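Local coordinates for protein thermosome subunit (Methanococcoides burtonii, PDB 3AQ1) that probably uses ATP binding and hydrolysis to assist protein folding, as other group II chaperonins do, and is seen here as an open-state monomer, at residues A[371-376]-A[390-395]; A[366-371]-A[419-424]; A[62-67]-A[385-390]. All coordinates share one frame; numbering follows the deposited sequence.

All three contacts lie on the same side of the chain's centre, in the helical part that corresponds to the equatorial domain of group II chaperonins. Contacts 1 and 2 share helix 364-378 and Leu371, with centres about 10 Å apart; contacts 1 and 3 share helix 383-394 and Lys390, with centres about 12 Å apart. Contacts 2 and 3 do not touch, their centres being about 22 Å apart. Along the chain, the segments of contact 1 fall between those of contact 2, while contact 3 interleaves with both, reaching back more than 300 residues to helix 45-65. Helices from early and late in the sequence thus pack into one domain, as in other group II chaperonins.

Contact 1. Residues A[371-376]-A[390-395]; sequences LRLSEY and KFAEAL
Leu373 and Ala392 meet where helix 364-378 and helix 383-394 run side by side, the CB of Leu373 lying 3.6 Å from the CB of Ala392. The methyl of Ala392 also touches CG and CD2 of the leucine, so one small side chain rests against most of a larger one. CG of Leu373, anti to the backbone N (chi1 -171°), lies beside the carbonyl carbon and 3.7 Å from CB of Ala392. CD2 of Leu373 sits 3.8 Å from CD1 of Phe391, a contact on the ring made neither squarely over the face nor at the edge. The same methyl is 4.4 Å from CD1 of Leu395, so Phe391, Ala392 and Leu395 all border it. At the margin of the patch, OG of Ser374 lies 3.7 Å from CB of Ala392, while the hydroxyl itself is joined by a weak hydrogen bond to the carbonyl of Ser370, one turn back.

No hydrogen bond crosses directly between the two segments. One turn before Ser374, however, OG of Ser370 is hydrogen-bonded to the carbonyl O of Ala392, tying the two helices together beside the apolar patch. Further out, Phe391 packs on Leu57 of helix 45-65 and Ala81 of helix 71-92, and Leu373 reaches Lys84 of the latter. The axes of the segments 371-376 and 390-394 approach to 8.4 Å at 171°, a spacing consistent with the small side chain of Ala392 facing Leu373. Consecutive in sequence and nearly antiparallel, the helices form an alpha-alpha hairpin within the helical equatorial domain of a group II chaperonin.

Contact 2. Residues A[366-371]-A[419-424]; sequences EVELSL and SQHEKG
His421 ND1 donates a hydrogen bond to OE1 of Glu368, modelled at 2.4 Å with an N-H...O angle of 161°. The length is doubtful at this resolution, but the pairing of imidazole and carboxylate is plain. OE1 comes to the edge of the ring near its plane, and the carboxylate is turned 31° from the imidazole. Glu368 starts with CG anti to the backbone N, then bends at chi2 (61°), which turns CD back toward the histidine instead of letting the chain run straight out from its helix. Its CB also lies against the ring, 3.7 Å from ND1.

While Glu368 takes the edge, Val367 covers one face. Its CG1 stands 3.5 Å above the ring plane, shifted toward the rim and nearest to CG at 3.6 Å, in a CH-pi contact. Leu371, one turn farther along helix 364-378, extends the packing more loosely: CD2 is 4.3 Å from the carbonyl O of His421, and CD1 is 4.4 Å from CG of Glu422.

Both polar ends of the contact have second partners. NE2 of His421 is hydrogen-bonded to the carbonyl O of Ala428, so two bonds and the valine restrain the ring's rotation. OE2 of Glu368 forms a salt bridge with NE of Arg372, which holds the carboxylate from its other oxygen. Just beyond the histidine, Gly424 ends helix 410-422 in a Schellman motif, its N bonded to the carbonyl O of His421. With an acceptor at each ring nitrogen, one of them a carboxylate, the buried imidazole would probably tend to be doubly protonated, and its charge offset by Glu368.

Contact 3. Residues A[62-67]-A[385-390]; sequences EELIMK and QLAVSK
Leu64, near the C-terminal end of helix 45-65, points its side chain at helix 383-394 and fits beside Ala387 and Lys390. Beyond CB, CG of Leu64, anti to the carbonyl carbon (chi1 -68°), is the first atom to approach the other helix, 4.1 Å from CG of Lys390. There the chain divides. CD1 goes to the backbone, 3.8 Å from CA of Ala387, where the small side chain lets the methyl come close to the helix. CD2 lies 3.9 Å from CG of Lys390 and also touches CE of that lysine, with CD2 of Leu386 more distant at 4.4 Å.

Lys390, bent at chi2 (-70°), crosses the leucine at a slant before reaching Glu63. Its NZ lies 3.4 Å from OE1 of Glu63 in a salt bridge whose hydrogen bond is weak; the two side chains meet at about a right angle. Glu393 offers NZ a second ion pair, long and weak. Leu64 also packs on Ile74 of helix 71-92.

An alanine in place of Leu64 would keep CB but lose CG and both methyls, and would probably open a gap beside Ala387 and leave the lysine's aliphatic chain less firmly placed. One lysine thus serves two chemistries, its methylenes in apolar packing against Leu64 and its ammonium in a weak ionic link with Glu63.

Contact 1. Residues A[371-376]-A[390-395]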
# COMPACT_ATOMS: atom_id res chain seq x y z
N LEU A 371 -9.49 1.56 -29.06
CA LEU A 371 -9.24 2.28 -30.30
C LEU A 371 -7.89 1.88 -30.91
O LEU A 371 -7.82 1.49 -32.07
CB LEU A 371 -9.29 3.78 -30.06
CG LEU A 371 -8.81 4.64 -31.23
CD1 LEU A 371 -9.88 4.65 -32.32
CD2 LEU A 371 -8.48 6.04 -30.78
N ARG A 372 -6.82 1.98 -30.13
CA ARG A 372 -5.49 1.70 -30.64
C ARG A 372 -5.28 0.23 -30.92
O ARG A 372 -4.36 -0.14 -31.64
CB ARG A 372 -4.43 2.17 -29.66
CG ARG A 372 -4.38 3.66 -29.49
CD ARG A 372 -3.59 3.99 -28.25
NE ARG A 372 -3.47 5.43 -28.05
CZ ARG A 372 -2.35 6.11 -28.27
NH1 ARG A 372 -1.26 5.47 -28.68
NH2 ARG A 372 -2.32 7.42 -28.07
N LEU A 373 -6.12 -0.61 -30.36
CA LEU A 373 -5.93 -2.04 -30.55
C LEU A 373 -6.73 -2.49 -31.77
O LEU A 373 -6.47 -3.54 -32.34
CB LEU A 373 -6.32 -2.82 -29.30
CG LEU A 373 -5.96 -4.31 -29.30
CD1 LEU A 373 -4.46 -4.47 -29.42
CD2 LEU A 373 -6.51 -4.98 -28.05
N SER A 374 -7.71 -1.67 -32.15
CA SER A 374 -8.47 -1.91 -33.37
C SER A 374 -7.67 -1.43 -34.56
O SER A 374 -7.84 -1.90 -35.68
CB SER A 374 -9.84 -1.22 -33.33
OG SER A 374 -10.81 -2.04 -32.72
N GLU A 375 -6.79 -0.46 -34.31
CA GLU A 375 -5.85 -0.02 -35.33
C GLU A 375 -4.82 -1.12 -35.56
O GLU A 375 -4.50 -1.46 -36.70
CB GLU A 375 -5.17 1.29 -34.91
CG GLU A 375 -5.73 2.53 -35.61
CD GLU A 375 -5.77 3.76 -34.70
OE1 GLU A 375 -5.46 3.64 -33.50
OE2 GLU A 375 -6.14 4.85 -35.20
N TYR A 376 -4.32 -1.69 -34.46
CA TYR A 376 -3.39 -2.81 -34.53
C TYR A 376 -4.02 -3.97 -35.29
O TYR A 376 -3.41 -4.54 -36.19
CB TYR A 376 -2.98 -3.25 -33.12
CG TYR A 376 -1.84 -4.24 -33.06
CD1 TYR A 376 -0.55 -3.85 -33.40
CD2 TYR A 376 -2.05 -5.55 -32.66
CE1 TYR A 376 0.51 -4.76 -33.34
CE2 TYR A 376 -0.99 -6.47 -32.60
CZ TYR A 376 0.28 -6.06 -32.94
OH TYR A 376 1.34 -6.95 -32.89
N LYS A 390 -11.66 -8.73 -31.79
CA LYS A 390 -12.73 -8.99 -30.83
C LYS A 390 -12.29 -8.65 -29.42
O LYS A 390 -13.11 -8.25 -28.59
CB LYS A 390 -13.20 -10.45 -30.93
CG LYS A 390 -14.14 -10.72 -32.11
CD LYS A 390 -15.50 -10.06 -31.91
CE LYS A 390 -16.47 -10.36 -33.06
NZ LYS A 390 -17.86 -9.92 -32.73
N PHE A 391 -11.00 -8.80 -29.13
CA PHE A 391 -10.47 -8.41 -27.83
C PHE A 391 -10.69 -6.91 -27.68
O PHE A 391 -11.36 -6.45 -26.75
CB PHE A 391 -8.98 -8.76 -27.71
CG PHE A 391 -8.44 -8.71 -26.30
CD1 PHE A 391 -8.09 -7.53 -25.71
CD2 PHE A 391 -8.24 -9.87 -25.58
CE1 PHE A 391 -7.57 -7.49 -24.42
CE2 PHE A 391 -7.73 -9.84 -24.29
CZ PHE A 391 -7.39 -8.65 -23.71
N ALA A 392 -10.14 -6.14 -28.62
CA ALA A 392 -10.28 -4.69 -28.60
C ALA A 392 -11.74 -4.25 -28.45
O ALA A 392 -12.02 -3.18 -27.92
CB ALA A 392 -9.64 -4.08 -29.83
N GLU A 393 -12.67 -5.09 -28.89
CA GLU A 393 -14.10 -4.77 -28.79
C GLU A 393 -14.63 -5.01 -27.39
O GLU A 393 -15.54 -4.32 -26.93
CB GLU A 393 -14.92 -5.63 -29.75
CG GLU A 393 -14.80 -5.31 -31.23
CD GLU A 393 -15.91 -5.99 -32.02
OE1 GLU A 393 -16.81 -6.56 -31.36
OE2 GLU A 393 -15.89 -5.96 -33.27
N ALA A 394 -14.09 -6.03 -26.73
CA ALA A 394 -14.55 -6.41 -25.41
C ALA A 394 -14.21 -5.31 -24.41
O ALA A 394 -14.97 -5.06 -23.46
CB ALA A 394 -13.93 -7.72 -25.00
N LEU A 395 -13.08 -4.65 -24.63
CA LEU A 395 -12.62 -3.60 -23.74
C LEU A 395 -13.71 -2.55 -23.46
O LEU A 395 -13.86 -2.10 -22.33
CB LEU A 395 -11.38 -2.94 -24.33
CG LEU A 395 -10.18 -3.87 -24.19
CD1 LEU A 395 -8.93 -3.26 -24.81
CD2 LEU A 395 -9.95 -4.21 -22.71

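Contact 2. Residues A[366-371]-A[419-424]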
# COMPACT_ATOMS: atom_id res chain seq x y z
N GLU A 366 -9.81 2.07 -21.32
CA GLU A 366 -10.36 0.99 -22.10
C GLU A 366 -10.67 1.47 -23.51
O GLU A 366 -10.39 0.79 -24.50
CB GLU A 366 -11.60 0.43 -21.41
CG GLU A 366 -11.27 -0.49 -20.23
CD GLU A 366 -11.08 0.25 -18.91
OE1 GLU A 366 -11.22 1.49 -18.87
OE2 GLU A 366 -10.79 -0.43 -17.90
N VAL A 367 -11.25 2.67 -23.60
CA VAL A 367 -11.58 3.30 -24.87
C VAL A 367 -10.32 3.57 -25.71
O VAL A 367 -10.28 3.22 -26.90
CB VAL A 367 -12.32 4.60 -24.61
CG1 VAL A 367 -12.50 5.42 -25.88
CG2 VAL A 367 -13.64 4.29 -23.94
N GLU A 368 -9.30 4.17 -25.10
CA GLU A 368 -8.00 4.34 -25.75
C GLU A 368 -7.40 3.00 -26.19
O GLU A 368 -7.02 2.84 -27.34
CB GLU A 368 -7.00 5.08 -24.83
CG GLU A 368 -5.84 5.72 -25.57
CD GLU A 368 -6.30 6.76 -26.59
OE1 GLU A 368 -7.32 7.44 -26.31
OE2 GLU A 368 -5.66 6.91 -27.65
N LEU A 369 -7.31 2.04 -25.28
CA LEU A 369 -6.84 0.71 -25.63
C LEU A 369 -7.63 0.15 -26.79
O LEU A 369 -7.06 -0.27 -27.78
CB LEU A 369 -6.91 -0.24 -24.45
CG LEU A 369 -5.81 0.03 -23.43
CD1 LEU A 369 -5.97 -0.88 -22.25
CD2 LEU A 369 -4.49 -0.19 -24.10
N SER A 370 -8.96 0.15 -26.66
CA SER A 370 -9.83 -0.40 -27.70
C SER A 370 -9.57 0.24 -29.05
O SER A 370 -9.44 -0.46 -30.06
CB SER A 370 -11.28 -0.21 -27.33
OG SER A 370 -12.12 -0.56 -28.41
N LEU A 371 -9.49 1.56 -29.06
CA LEU A 371 -9.24 2.28 -30.30
C LEU A 371 -7.89 1.88 -30.91
O LEU A 371 -7.82 1.49 -32.07
CB LEU A 371 -9.29 3.78 -30.06
CG LEU A 371 -8.81 4.64 -31.23
CD1 LEU A 371 -9.88 4.65 -32.32
CD2 LEU A 371 -8.48 6.04 -30.78
N SER A 419 -15.55 10.00 -29.89
CA SER A 419 -15.27 11.28 -30.52
C SER A 419 -14.06 11.91 -29.83
O SER A 419 -13.05 12.18 -30.47
CB SER A 419 -16.49 12.20 -30.43
OG SER A 419 -16.13 13.55 -30.71
N GLN A 420 -14.16 12.10 -28.53
CA GLN A 420 -13.08 12.73 -27.80
C GLN A 420 -11.75 11.98 -27.88
O GLN A 420 -10.70 12.59 -28.03
CB GLN A 420 -13.49 13.02 -26.36
CG GLN A 420 -14.31 14.27 -26.26
CD GLN A 420 -14.29 14.85 -24.87
OE1 GLN A 420 -15.34 15.02 -24.24
NE2 GLN A 420 -13.09 15.14 -24.37
N HIS A 421 -11.79 10.66 -27.79
CA HIS A 421 -10.55 9.90 -27.92
C HIS A 421 -9.97 9.92 -29.34
O HIS A 421 -8.76 10.15 -29.51
CB HIS A 421 -10.72 8.48 -27.39
CG HIS A 421 -10.55 8.39 -25.91
ND1 HIS A 421 -9.41 7.91 -25.32
CD2 HIS A 421 -11.37 8.78 -24.89
CE1 HIS A 421 -9.53 7.98 -24.00
NE2 HIS A 421 -10.71 8.50 -23.72
N GLU A 422 -10.82 9.70 -30.34
CA GLU A 422 -10.42 9.83 -31.74
C GLU A 422 -9.75 11.18 -31.97
O GLU A 422 -8.85 11.30 -32.79
CB GLU A 422 -11.64 9.71 -32.66
CG GLU A 422 -12.20 8.30 -32.81
CD GLU A 422 -13.57 8.27 -33.47
OE1 GLU A 422 -14.07 9.34 -33.92
OE2 GLU A 422 -14.14 7.16 -33.54
N LYS A 423 -10.19 12.20 -31.23
CA LYS A 423 -9.67 13.55 -31.39
C LYS A 423 -8.48 13.87 -30.46
O LYS A 423 -8.01 15.00 -30.43
CB LYS A 423 -10.79 14.59 -31.22
CG LYS A 423 -11.84 14.58 -32.34
CD LYS A 423 -12.95 15.59 -32.06
CE LYS A 423 -13.91 15.74 -33.24
NZ LYS A 423 -14.71 14.51 -33.46
N GLY A 424 -8.01 12.87 -29.72
CA GLY A 424 -6.75 12.98 -29.00
C GLY A 424 -6.79 13.31 -27.52
O GLY A 424 -5.77 13.64 -26.93

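Contact 3. Residues A[62-67]-A[385-390]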
# COMPACT_ATOMS: atom_id res chain seq x y z
N GLU A 62 -16.91 -17.63 -28.10
CA GLU A 62 -17.90 -18.63 -28.44
C GLU A 62 -18.58 -18.25 -29.75
O GLU A 62 -18.92 -19.12 -30.55
CB GLU A 62 -18.88 -18.89 -27.27
CG GLU A 62 -18.32 -19.95 -26.27
CD GLU A 62 -18.95 -19.93 -24.87
OE1 GLU A 62 -19.87 -19.12 -24.63
OE2 GLU A 62 -18.52 -20.74 -24.01
N GLU A 63 -18.74 -16.96 -29.98
CA GLU A 63 -19.15 -16.48 -31.30
C GLU A 63 -18.16 -16.91 -32.38
O GLU A 63 -18.53 -17.61 -33.32
CB GLU A 63 -19.30 -14.95 -31.31
CG GLU A 63 -20.43 -14.40 -30.46
CD GLU A 63 -20.53 -12.89 -30.55
OE1 GLU A 63 -19.55 -12.24 -30.99
OE2 GLU A 63 -21.60 -12.35 -30.17
N LEU A 64 -16.90 -16.50 -32.23
CA LEU A 64 -15.84 -16.83 -33.20
C LEU A 64 -15.65 -18.33 -33.45
O LEU A 64 -15.03 -18.72 -34.44
CB LEU A 64 -14.49 -16.24 -32.79
CG LEU A 64 -14.26 -14.73 -32.79
CD1 LEU A 64 -12.76 -14.45 -32.74
CD2 LEU A 64 -14.90 -14.07 -34.01
N ILE A 65 -16.17 -19.16 -32.56
CA ILE A 65 -16.07 -20.60 -32.75
C ILE A 65 -17.25 -21.09 -33.60
O ILE A 65 -17.07 -21.85 -34.56
CB ILE A 65 -16.00 -21.33 -31.40
CG1 ILE A 65 -14.67 -21.03 -30.72
CG2 ILE A 65 -16.15 -22.82 -31.57
CD1 ILE A 65 -14.50 -21.76 -29.41
N MET A 66 -18.46 -20.64 -33.26
CA MET A 66 -19.63 -20.94 -34.06
C MET A 66 -19.54 -20.32 -35.46
O MET A 66 -20.51 -20.34 -36.22
CB MET A 66 -20.90 -20.47 -33.36
CG MET A 66 -21.34 -21.34 -32.20
SD MET A 66 -22.63 -20.53 -31.24
CE MET A 66 -23.11 -21.85 -30.13
N LYS A 67 -18.38 -19.75 -35.78
CA LYS A 67 -18.11 -19.18 -37.11
C LYS A 67 -16.93 -19.86 -37.79
O LYS A 67 -16.55 -19.47 -38.90
CB LYS A 67 -17.84 -17.67 -37.03
CG LYS A 67 -19.07 -16.79 -37.18
CD LYS A 67 -18.67 -15.34 -37.49
CE LYS A 67 -17.82 -15.27 -38.76
NZ LYS A 67 -17.56 -13.88 -39.21
N GLN A 385 -6.35 -11.96 -36.61
CA GLN A 385 -6.88 -10.60 -36.67
C GLN A 385 -8.29 -10.48 -36.11
O GLN A 385 -8.60 -9.55 -35.37
CB GLN A 385 -6.84 -10.05 -38.10
CG GLN A 385 -7.54 -8.70 -38.22
CD GLN A 385 -7.76 -8.27 -39.65
OE1 GLN A 385 -7.07 -8.80 -40.55
NE2 GLN A 385 -8.62 -7.39 -39.88
N LEU A 386 -9.16 -11.42 -36.49
CA LEU A 386 -10.52 -11.44 -35.95
C LEU A 386 -10.49 -11.51 -34.43
O LEU A 386 -11.23 -10.80 -33.75
CB LEU A 386 -11.31 -12.61 -36.53
CG LEU A 386 -12.15 -12.25 -37.76
CD1 LEU A 386 -12.45 -13.46 -38.65
CD2 LEU A 386 -13.43 -11.52 -37.34
N ALA A 387 -9.60 -12.35 -33.90
CA ALA A 387 -9.48 -12.58 -32.47
C ALA A 387 -9.04 -11.33 -31.71
O ALA A 387 -9.65 -10.97 -30.70
CB ALA A 387 -8.51 -13.72 -32.21
N VAL A 388 -7.97 -10.70 -32.18
CA VAL A 388 -7.47 -9.48 -31.57
C VAL A 388 -8.48 -8.34 -31.71
O VAL A 388 -8.68 -7.54 -30.81
CB VAL A 388 -6.12 -9.08 -32.16
CG1 VAL A 388 -5.77 -7.67 -31.75
CG2 VAL A 388 -5.06 -10.05 -31.69
N SER A 389 -9.13 -8.30 -32.87
CA SER A 389 -10.17 -7.32 -33.11
C SER A 389 -11.29 -7.48 -32.07
O SER A 389 -11.79 -6.50 -31.52
CB SER A 389 -10.72 -7.49 -34.53
OG SER A 389 -11.61 -6.44 -34.86
N LYS A 390 -11.66 -8.73 -31.79
CA LYS A 390 -12.73 -8.99 -30.83
C LYS A 390 -12.29 -8.65 -29.42
O LYS A 390 -13.11 -8.25 -28.59
CB LYS A 390 -13.20 -10.45 -30.93
CG LYS A 390 -14.14 -10.72 -32.11
CD LYS A 390 -15.50 -10.06 -31.91
CE LYS A 390 -16.47 -10.36 -33.06
NZ LYS A 390 -17.86 -9.92 -32.73